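Local coordinates for cytochrome C (Marichromatium purpuratum 984, PDB 5LO9), which probably oxidises thiosulfate to tetrathionate, or runs the reverse reaction, using c-type hemes to pass electrons within a fused, multiheme thiosulfate dehydrogenase, at residues S242-P247 against P302-W307; P311-R314 against R319-T322; A278-N283 against Q344-N349. All blocks are in the same frame, centred on the assembly; numbering follows the deposited sequence.

Contact 1: S242-P247 against P302-W307; sequences SRFTPP and PMWAAW. With HEC (heme c), chain E.
P246 and W304 mark the closest backbone approach, 7.4 Å from CA to CA, where the irregular chain of 242-247 passes the short, weakly bonded helical turn at 304-307. No hydrogen bond joins the two; side chains do all the work, and the indole of W304 is the surface they share. F244 lies over one face of it. Its CB sits above the six-membered ring, a CH-pi contact 4.0 Å from CB to that ring's centroid, while the phenyl ring drifts over the five-membered ring, centroids 4.8 Å apart and planes inclined at 39°. That tilt is too large for a parallel stack and too small for a T-shaped one. CD2 of F244 touches CD2 of W304, and the two side chains run past each other in opposite senses. An extended first torsion (chi1 173°) swings the phenyl toward the pyrrole while CB stays over the benzo ring. P246 adds its CG, 3.6 Å from W304 CD1, meeting the pyrrole corner at a slant. On the opposite indole face lies P302 CB, so the ring is sandwiched between F244 and a proline from its own segment, and its NE1 is tied by a hydrogen bond to the carbonyl of R296. Behind the tryptophan the same segment meets heme c: M303 CE rests 3.6 Å from heme atom C3A, and A306 CB 3.5 Å from propionate oxygen O1A. This is an aromatic-proline cluster backing the pocket of the heme whose iron is bound by H291, and it fastens the long loop before helix 256-269 onto that heme domain.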
loop_
_atom_site.group_PDB
_atom_site.type_symbol
_atom_site.label_atom_id
_atom_site.label_comp_id
_atom_site.label_asym_id
_atom_site.label_seq_id
_atom_site.Cartn_x
_atom_site.Cartn_y
_atom_site.Cartn_z
ATOM N N SER A 242 17.788 -12.158 -14.612
ATOM C CA SER A 242 17.383 -10.751 -14.436
ATOM C C SER A 242 16.031 -10.668 -13.731
ATOM O O SER A 242 15.116 -9.971 -14.183
ATOM C CB SER A 242 17.355 -9.994 -15.767
ATOM O OG SER A 242 18.662 -9.864 -16.315
ATOM N N ARG A 243 15.894 -11.447 -12.653
ATOM C CA ARG A 243 14.663 -11.557 -11.887
ATOM C C ARG A 243 14.856 -11.136 -10.432
ATOM O O ARG A 243 15.950 -11.262 -9.855
ATOM C CB ARG A 243 14.104 -12.985 -11.957
ATOM C CG ARG A 243 12.993 -13.098 -12.976
ATOM C CD ARG A 243 12.504 -14.513 -13.175
ATOM N NE ARG A 243 11.472 -14.494 -14.210
ATOM C CZ ARG A 243 10.866 -15.569 -14.699
ATOM N NH1 ARG A 243 11.189 -16.774 -14.229
ATOM N NH2 ARG A 243 9.919 -15.426 -15.629
ATOM N N PHE A 244 13.758 -10.631 -9.858
ATOM C CA PHE A 244 13.746 -10.084 -8.502
ATOM C C PHE A 244 14.039 -11.155 -7.465
ATOM O O PHE A 244 13.693 -12.332 -7.620
ATOM C CB PHE A 244 12.386 -9.414 -8.216
ATOM C CG PHE A 244 12.201 -8.971 -6.800
ATOM C CD1 PHE A 244 12.686 -7.740 -6.395
ATOM C CD2 PHE A 244 11.519 -9.772 -5.874
ATOM C CE1 PHE A 244 12.533 -7.293 -5.087
ATOM C CE2 PHE A 244 11.354 -9.337 -4.540
ATOM C CZ PHE A 244 11.873 -8.072 -4.150
ATOM N N THR A 245 14.695 -10.738 -6.397
ATOM C CA THR A 245 14.955 -11.632 -5.283
ATOM C C THR A 245 14.326 -11.074 -4.019
ATOM O O THR A 245 14.641 -9.938 -3.634
ATOM C CB THR A 245 16.435 -11.819 -5.082
ATOM O OG1 THR A 245 16.964 -12.494 -6.234
ATOM C CG2 THR A 245 16.660 -12.613 -3.823
ATOM N N PRO A 246 13.415 -11.781 -3.364
ATOM C CA PRO A 246 12.889 -11.283 -2.117
ATOM C C PRO A 246 13.874 -11.484 -0.989
ATOM O O PRO A 246 14.797 -12.309 -1.075
ATOM C CB PRO A 246 11.640 -12.126 -1.888
ATOM C CG PRO A 246 11.466 -12.931 -3.185
ATOM C CD PRO A 246 12.759 -13.033 -3.774
ATOM N N PRO A 247 13.625 -10.836 0.129
ATOM C CA PRO A 247 14.509 -10.985 1.275
ATOM C C PRO A 247 14.533 -12.410 1.790
ATOM O O PRO A 247 13.544 -13.143 1.736
ATOM C CB PRO A 247 13.907 -10.030 2.322
ATOM C CG PRO A 247 12.685 -9.496 1.773
ATOM C CD PRO A 247 12.673 -9.737 0.294
ATOM N N PRO A 302 3.746 -14.390 -7.773
ATOM C CA PRO A 302 4.447 -13.949 -6.579
ATOM C C PRO A 302 3.851 -12.632 -6.083
ATOM O O PRO A 302 3.341 -11.806 -6.852
ATOM C CB PRO A 302 5.898 -13.818 -7.055
ATOM C CG PRO A 302 5.769 -13.504 -8.546
ATOM C CD PRO A 302 4.566 -14.299 -8.989
ATOM N N MET A 303 3.900 -12.458 -4.770
ATOM C CA MET A 303 3.313 -11.283 -4.155
ATOM C C MET A 303 4.183 -10.061 -4.361
ATOM O O MET A 303 3.671 -8.932 -4.422
ATOM C CB MET A 303 3.102 -11.552 -2.674
ATOM C CG MET A 303 2.038 -12.611 -2.409
ATOM S SD MET A 303 0.342 -12.083 -2.824
ATOM C CE MET A 303 0.120 -12.797 -4.452
ATOM N N TRP A 304 5.488 -10.258 -4.499
ATOM C CA TRP A 304 6.348 -9.102 -4.719
ATOM C C TRP A 304 6.033 -8.423 -6.046
ATOM O O TRP A 304 6.159 -7.209 -6.160
ATOM C CB TRP A 304 7.817 -9.481 -4.667
ATOM C CG TRP A 304 8.200 -10.753 -5.325
ATOM C CD1 TRP A 304 8.365 -11.970 -4.725
ATOM C CD2 TRP A 304 8.536 -10.935 -6.692
ATOM N NE1 TRP A 304 8.767 -12.891 -5.638
ATOM C CE2 TRP A 304 8.891 -12.274 -6.857
ATOM C CE3 TRP A 304 8.576 -10.090 -7.798
ATOM C CZ2 TRP A 304 9.273 -12.788 -8.082
ATOM C CZ3 TRP A 304 8.941 -10.611 -9.016
ATOM C CH2 TRP A 304 9.285 -11.940 -9.147
ATOM N N ALA A 305 5.595 -9.160 -7.050
ATOM C CA ALA A 305 5.272 -8.479 -8.293
ATOM C C ALA A 305 3.944 -7.762 -8.205
ATOM O O ALA A 305 3.655 -6.904 -9.044
ATOM C CB ALA A 305 5.217 -9.474 -9.458
ATOM N N ALA A 306 3.137 -8.093 -7.205
ATOM C CA ALA A 306 1.811 -7.518 -7.081
ATOM C C ALA A 306 1.831 -6.245 -6.247
ATOM O O ALA A 306 1.111 -5.297 -6.561
ATOM C CB ALA A 306 0.860 -8.537 -6.458
ATOM N N TRP A 307 2.658 -6.201 -5.201
ATOM C CA TRP A 307 2.664 -5.038 -4.320
ATOM C C TRP A 307 2.849 -3.729 -5.083
ATOM O O TRP A 307 2.158 -2.739 -4.809
ATOM C CB TRP A 307 3.768 -5.175 -3.275
ATOM C CG TRP A 307 3.777 -4.018 -2.321
ATOM C CD1 TRP A 307 4.639 -2.937 -2.300
ATOM C CD2 TRP A 307 2.850 -3.806 -1.269
ATOM N NE1 TRP A 307 4.286 -2.085 -1.295
ATOM C CE2 TRP A 307 3.195 -2.601 -0.642
ATOM C CE3 TRP A 307 1.755 -4.521 -0.793
ATOM C CZ2 TRP A 307 2.495 -2.115 0.445
ATOM C CZ3 TRP A 307 1.055 -4.020 0.285
ATOM C CH2 TRP A 307 1.422 -2.834 0.881
HETATM FE FE HEC E . -4.663 -15.113 -5.114
HETATM C CHA HEC E . -4.029 -13.007 -7.853
HETATM C CHB HEC E . -3.478 -12.662 -2.913
HETATM C CHC HEC E . -5.550 -17.129 -2.354
HETATM C CHD HEC E . -5.439 -17.670 -7.278
HETATM N NA HEC E . -3.890 -13.197 -5.359
HETATM C C1A HEC E . -3.735 -12.547 -6.507
HETATM C C2A HEC E . -3.175 -11.187 -6.343
HETATM C C3A HEC E . -3.003 -11.080 -4.904
HETATM C C4A HEC E . -3.478 -12.382 -4.373
HETATM C CMA HEC E . -2.443 -9.920 -4.163
HETATM C CAA HEC E . -2.830 -10.196 -7.425
HETATM C CBA HEC E . -1.592 -10.687 -8.167
HETATM C CGA HEC E . -1.100 -9.660 -9.173
HETATM O O1A HEC E . 0.077 -9.788 -9.581
HETATM O O2A HEC E . -1.874 -8.742 -9.581
HETATM N NB HEC E . -4.551 -14.953 -3.035
HETATM C C1B HEC E . -4.043 -13.898 -2.361
HETATM C C2B HEC E . -4.115 -14.060 -0.906
HETATM C C3B HEC E . -4.732 -15.370 -0.745
HETATM C C4B HEC E . -4.969 -15.823 -2.128
HETATM C CMB HEC E . -3.632 -13.127 0.146
HETATM C CAB HEC E . -5.065 -16.054 0.541
HETATM C CBB HEC E . -6.123 -15.211 1.251
HETATM N NC HEC E . -5.386 -17.056 -4.858
HETATM C C1C HEC E . -5.655 -17.688 -3.705
HETATM C C2C HEC E . -6.068 -19.097 -3.896
HETATM C C3C HEC E . -6.043 -19.248 -5.360
HETATM C C4C HEC E . -5.591 -17.922 -5.842
HETATM C CMC HEC E . -6.435 -20.083 -2.816
HETATM C CAC HEC E . -6.322 -20.461 -6.229
HETATM C CBC HEC E . -7.629 -21.100 -5.885
HETATM N ND HEC E . -4.733 -15.280 -7.191
HETATM C C1D HEC E . -5.071 -16.376 -7.850
HETATM C C2D HEC E . -5.017 -16.204 -9.313
HETATM C C3D HEC E . -4.602 -14.806 -9.526
HETATM C C4D HEC E . -4.468 -14.350 -8.115
HETATM C CMD HEC E . -5.357 -17.265 -10.302
HETATM C CAD HEC E . -4.361 -14.037 -10.813
HETATM C CBD HEC E . -5.556 -13.981 -11.789
HETATM C CGD HEC E . -6.850 -13.282 -11.324
HETATM O O1D HEC E . -7.433 -13.576 -10.236
HETATM O O2D HEC E . -7.352 -12.419 -12.094
#

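Contact 2: P311-R314 against R319-T322; sequences PAYR and RVDT
Strands 312-314 and 319-321 pair in a short, strongly twisted antiparallel hairpin, whose A312 and D321 form a hydrogen-bonded pair. D321 N donates to A312 O at 2.8 Å, and A312 N returns a bond to D321 O at 3.2 Å. R314 and R319 pair likewise, R314 N to R319 O at 3.1 Å, with a weak return bond; Y313 and V320 between them are the non-hydrogen-bonded pair.

The ionic contact sits on the face of A312, R314, R319 and D321. R314 grips D321 side-on: NE (2.8 Å) and NH2 (2.9 Å) both bind OD2. OD2 offers NE its anti lone pair, while NH2 meets it nearly along the C-O axis; guanidinium and carboxylate planes stand 45° apart. Bends at chi2 and chi3 bring the NE/NH2 side of the guanidinium alongside OD2, which also accepts from N317 in the turn. With an alanine here, D321 would probably lose its close charge partner, leaving N317 and the long pairing with R319.

Apolar contacts are lighter: P311 CB meets V320 CG1 at 4.1 Å, and Y313 CB approaches V320 CG2 on the other face.

The hairpin leads straight into helix 323-332, with T322 at its N-cap, bonding E325 N through OG1. R314 lies near R326 and the bound thiosulfate, while R319 salt-bridges both E325 and D354 of the second subunit, whose M260 and F361 pack on V320 and P311.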
loop_
_atom_site.group_PDB
_atom_site.type_symbol
_atom_site.label_atom_id
_atom_site.label_comp_id
_atom_site.label_asym_id
_atom_site.label_seq_id
_atom_site.Cartn_x
_atom_site.Cartn_y
_atom_site.Cartn_z
ATOM N N PRO A 311 -2.452 0.427 -6.420
ATOM C CA PRO A 311 -3.748 0.467 -7.111
ATOM C C PRO A 311 -3.726 0.259 -8.618
ATOM O O PRO A 311 -2.794 0.735 -9.266
ATOM C CB PRO A 311 -4.232 1.888 -6.827
ATOM C CG PRO A 311 -3.639 2.234 -5.573
ATOM C CD PRO A 311 -2.268 1.626 -5.596
ATOM N N ALA A 312 -4.779 -0.355 -9.170
ATOM C CA ALA A 312 -4.862 -0.672 -10.596
ATOM C C ALA A 312 -6.302 -0.802 -11.025
ATOM O O ALA A 312 -7.144 -1.224 -10.230
ATOM C CB ALA A 312 -4.188 -1.978 -10.891
ATOM N N TYR A 313 -6.579 -0.481 -12.295
ATOM C CA TYR A 313 -7.906 -0.778 -12.847
ATOM C C TYR A 313 -8.054 -2.276 -13.160
ATOM O O TYR A 313 -7.140 -2.906 -13.711
ATOM C CB TYR A 313 -8.214 0.056 -14.093
ATOM C CG TYR A 313 -9.601 -0.256 -14.689
ATOM C CD1 TYR A 313 -9.745 -1.054 -15.833
ATOM C CD2 TYR A 313 -10.770 0.238 -14.097
ATOM C CE1 TYR A 313 -11.009 -1.346 -16.365
ATOM C CE2 TYR A 313 -12.057 -0.047 -14.636
ATOM C CZ TYR A 313 -12.160 -0.841 -15.764
ATOM O OH TYR A 313 -13.403 -1.134 -16.292
ATOM N N ARG A 314 -9.183 -2.847 -12.724
ATOM C CA ARG A 314 -9.551 -4.253 -12.923
ATOM C C ARG A 314 -10.889 -4.348 -13.656
ATOM O O ARG A 314 -11.925 -3.965 -13.100
ATOM C CB ARG A 314 -9.672 -4.988 -11.578
ATOM C CG ARG A 314 -8.358 -5.287 -10.868
ATOM C CD ARG A 314 -8.345 -6.720 -10.258
ATOM N NE ARG A 314 -9.152 -6.829 -9.035
ATOM C CZ ARG A 314 -9.850 -7.904 -8.656
ATOM N NH1 ARG A 314 -9.878 -9.000 -9.430
ATOM N NH2 ARG A 314 -10.522 -7.868 -7.490
ATOM N N ARG A 319 -13.581 -1.185 -11.884
ATOM C CA ARG A 319 -13.250 -0.444 -10.676
ATOM C C ARG A 319 -11.742 -0.496 -10.440
ATOM O O ARG A 319 -11.092 -1.492 -10.766
ATOM C CB ARG A 319 -14.000 -1.083 -9.496
ATOM C CG ARG A 319 -13.816 -0.448 -8.164
ATOM C CD ARG A 319 -13.932 -1.481 -7.046
ATOM N NE ARG A 319 -14.439 -0.860 -5.825
ATOM C CZ ARG A 319 -13.751 -0.008 -5.055
ATOM N NH1 ARG A 319 -12.497 0.340 -5.364
ATOM N NH2 ARG A 319 -14.328 0.505 -3.967
ATOM N N VAL A 320 -11.205 0.563 -9.821
ATOM C CA VAL A 320 -9.802 0.596 -9.408
ATOM C C VAL A 320 -9.693 -0.071 -8.043
ATOM O O VAL A 320 -10.473 0.230 -7.136
ATOM C CB VAL A 320 -9.274 2.044 -9.368
ATOM C CG1 VAL A 320 -7.893 2.141 -8.723
ATOM C CG2 VAL A 320 -9.196 2.611 -10.766
ATOM N N ASP A 321 -8.720 -0.959 -7.874
ATOM C CA ASP A 321 -8.636 -1.781 -6.672
ATOM C C ASP A 321 -7.325 -1.529 -5.947
ATOM O O ASP A 321 -6.257 -1.526 -6.562
ATOM C CB ASP A 321 -8.752 -3.283 -7.002
ATOM C CG ASP A 321 -10.206 -3.821 -6.952
ATOM O OD1 ASP A 321 -11.159 -3.123 -6.477
ATOM O OD2 ASP A 321 -10.382 -4.986 -7.396
ATOM N N THR A 322 -7.418 -1.310 -4.644
ATOM C CA THR A 322 -6.250 -1.303 -3.788
ATOM C C THR A 322 -5.770 -2.728 -3.569
ATOM O O THR A 322 -6.432 -3.697 -3.924
ATOM C CB THR A 322 -6.562 -0.660 -2.427
ATOM O OG1 THR A 322 -7.674 -1.302 -1.784
ATOM C CG2 THR A 322 -6.856 0.805 -2.538
#

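Contact 3: A278-N283 against Q344-N349; sequences APHVGN and QVPETN
H280 carries this contact almost alone, turning its imidazole from the end of the 3-10 segment 278-280 onto the Q344-P346 backbone. The chains come nearest at H280 and V345, 5.6 Å between CA atoms.

The polar part is a single hydrogen bond, from H280 ND1 to Q344 O at 3.1 Å. Seen from the ring it is well placed, since the oxygen lies in the imidazole plane and the N-H points at it with an angle of 151°. Seen from the carbonyl it is less regular: the donor stands 52° above the carbonyl plane and so misses the lone pairs. The next carbonyl oxygen, V345 O, is 3.6 Å from ND1 and comes in obliquely, near enough to be felt but not a bond.

The apolar part is proline against the flat of the ring. P346 CA points into one face in a CH-pi contact, 3.8 Å from the ring centroid and 17° off the normal. Farther along the proline, CG lies 3.8 Å from H280 CG and reaches CB as well, so that pyrrolidine and imidazole meet at a slant. The histidine gains this pose in two steps: chi1, with CG anti to the carbonyl carbon, carries the ring toward 344-346, and chi2 turns one face to P346 and ND1 to Q344 O.

Outside the pair, S342 also touches the H280 side chain, P279 O is bonded by S340, and P346 is held by F331 and by Q328 through its carbonyl oxygen, both on helix 323-332.

Because ND1 acts as donor, it must bear a proton; the nearby carbonyls would probably favour that state, whether the ring is neutral or charged, and the proline over one face and the bond at ND1 would probably limit turning of the ring.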
loop_
_atom_site.group_PDB
_atom_site.type_symbol
_atom_site.label_atom_id
_atom_site.label_comp_id
_atom_site.label_asym_id
_atom_site.label_seq_id
_atom_site.Cartn_x
_atom_site.Cartn_y
_atom_site.Cartn_z
ATOM N N ALA A 278 -9.245 -18.134 9.901
ATOM C CA ALA A 278 -10.116 -19.271 9.655
ATOM C C ALA A 278 -11.595 -18.893 9.669
ATOM O O ALA A 278 -12.359 -19.419 8.838
ATOM C CB ALA A 278 -9.772 -20.350 10.697
ATOM N N PRO A 279 -12.056 -18.006 10.543
ATOM C CA PRO A 279 -13.473 -17.636 10.529
ATOM C C PRO A 279 -13.921 -16.951 9.247
ATOM O O PRO A 279 -15.133 -16.750 9.073
ATOM C CB PRO A 279 -13.596 -16.686 11.734
ATOM C CG PRO A 279 -12.425 -16.959 12.585
ATOM C CD PRO A 279 -11.331 -17.326 11.627
ATOM N N HIS A 280 -12.996 -16.552 8.375
ATOM C CA HIS A 280 -13.324 -15.910 7.106
ATOM C C HIS A 280 -13.022 -16.818 5.923
ATOM O O HIS A 280 -13.143 -16.371 4.779
ATOM C CB HIS A 280 -12.564 -14.584 6.944
ATOM C CG HIS A 280 -12.731 -13.656 8.111
ATOM N ND1 HIS A 280 -13.818 -12.815 8.249
ATOM C CD2 HIS A 280 -11.988 -13.499 9.237
ATOM C CE1 HIS A 280 -13.711 -12.156 9.389
ATOM N NE2 HIS A 280 -12.615 -12.554 10.011
ATOM N N VAL A 281 -12.650 -18.083 6.168
ATOM C CA VAL A 281 -12.331 -19.056 5.118
ATOM C C VAL A 281 -13.415 -20.114 5.125
ATOM O O VAL A 281 -13.656 -20.757 6.157
ATOM C CB VAL A 281 -10.940 -19.677 5.316
ATOM C CG1 VAL A 281 -10.704 -20.838 4.322
ATOM C CG2 VAL A 281 -9.849 -18.600 5.154
ATOM N N GLY A 282 -14.064 -20.287 3.974
ATOM C CA GLY A 282 -15.191 -21.194 3.838
ATOM C C GLY A 282 -14.904 -22.459 3.043
ATOM O O GLY A 282 -15.814 -23.163 2.568
ATOM N N ASN A 283 -13.625 -22.750 2.865
ATOM C CA ASN A 283 -13.245 -23.958 2.186
ATOM C C ASN A 283 -11.929 -24.429 2.773
ATOM O O ASN A 283 -11.537 -24.000 3.865
ATOM C CB ASN A 283 -13.185 -23.732 0.665
ATOM C CG ASN A 283 -12.204 -22.683 0.278
ATOM O OD1 ASN A 283 -11.308 -22.335 1.049
ATOM N ND2 ASN A 283 -12.313 -22.214 -0.965
ATOM N N GLN A 344 -18.217 -13.676 6.019
ATOM C CA GLN A 344 -17.742 -12.388 5.512
ATOM C C GLN A 344 -16.269 -12.429 5.179
ATOM O O GLN A 344 -15.513 -13.231 5.729
ATOM C CB GLN A 344 -17.870 -11.287 6.540
ATOM C CG GLN A 344 -19.252 -10.895 6.971
ATOM C CD GLN A 344 -19.174 -10.121 8.271
ATOM O OE1 GLN A 344 -18.551 -9.050 8.313
ATOM N NE2 GLN A 344 -19.742 -10.690 9.361
ATOM N N VAL A 345 -15.842 -11.497 4.336
ATOM C CA VAL A 345 -14.401 -11.334 4.151
ATOM C C VAL A 345 -13.867 -10.601 5.371
ATOM O O VAL A 345 -14.638 -10.040 6.153
ATOM C CB VAL A 345 -14.032 -10.574 2.867
ATOM C CG1 VAL A 345 -14.681 -11.175 1.679
ATOM C CG2 VAL A 345 -14.366 -9.136 2.969
ATOM N N PRO A 346 -12.573 -10.620 5.608
ATOM C CA PRO A 346 -12.046 -9.998 6.824
ATOM C C PRO A 346 -12.168 -8.492 6.754
ATOM O O PRO A 346 -12.128 -7.902 5.669
ATOM C CB PRO A 346 -10.584 -10.435 6.845
ATOM C CG PRO A 346 -10.489 -11.517 5.859
ATOM C CD PRO A 346 -11.520 -11.281 4.827
ATOM N N GLU A 347 -12.317 -7.868 7.931
ATOM C CA GLU A 347 -12.400 -6.413 7.994
ATOM C C GLU A 347 -11.127 -5.799 7.437
ATOM O O GLU A 347 -10.005 -6.307 7.635
ATOM C CB GLU A 347 -12.614 -5.930 9.428
ATOM C CG GLU A 347 -14.035 -5.413 9.745
ATOM C CD GLU A 347 -14.149 -4.945 11.194
ATOM O OE1 GLU A 347 -13.196 -4.267 11.678
ATOM O OE2 GLU A 347 -15.187 -5.244 11.835
ATOM N N THR A 348 -11.318 -4.699 6.718
ATOM C CA THR A 348 -10.226 -4.150 5.930
ATOM C C THR A 348 -9.150 -3.466 6.796
ATOM O O THR A 348 -7.958 -3.586 6.473
ATOM C CB THR A 348 -10.791 -3.220 4.831
ATOM O OG1 THR A 348 -9.743 -2.368 4.324
ATOM C CG2 THR A 348 -12.028 -2.432 5.305
ATOM N N ASN A 349 -9.491 -2.846 7.939
ATOM C CA ASN A 349 -8.445 -2.368 8.847
ATOM C C ASN A 349 -8.177 -3.300 10.015
ATOM O O ASN A 349 -7.560 -2.885 11.002
ATOM C CB ASN A 349 -8.729 -0.958 9.353
ATOM C CG ASN A 349 -8.420 0.085 8.318
ATOM O OD1 ASN A 349 -7.570 -0.107 7.452
ATOM N ND2 ASN A 349 -9.068 1.194 8.410
#

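Contacts 1 and 2 follow one another along the chain, helix 304-307 followed after a short link by strand 312-314, yet their centres lie about 20 Å apart and their chemistry differs. Contact 1 is aromatic and apolar around a buried indole behind a heme; contact 2 rests on backbone pairing and charge beside the thiosulfate site. Contact 3, about 21 Å from contact 2 between centres, is a partly exposed loop-to-loop clasp with one side-chain hydrogen bond. All three border helix 323-332 and reach the second subunit, contact 1 through W307 alone, contact 2 most broadly. None is wholly core, since each joins buried to partly exposed residues.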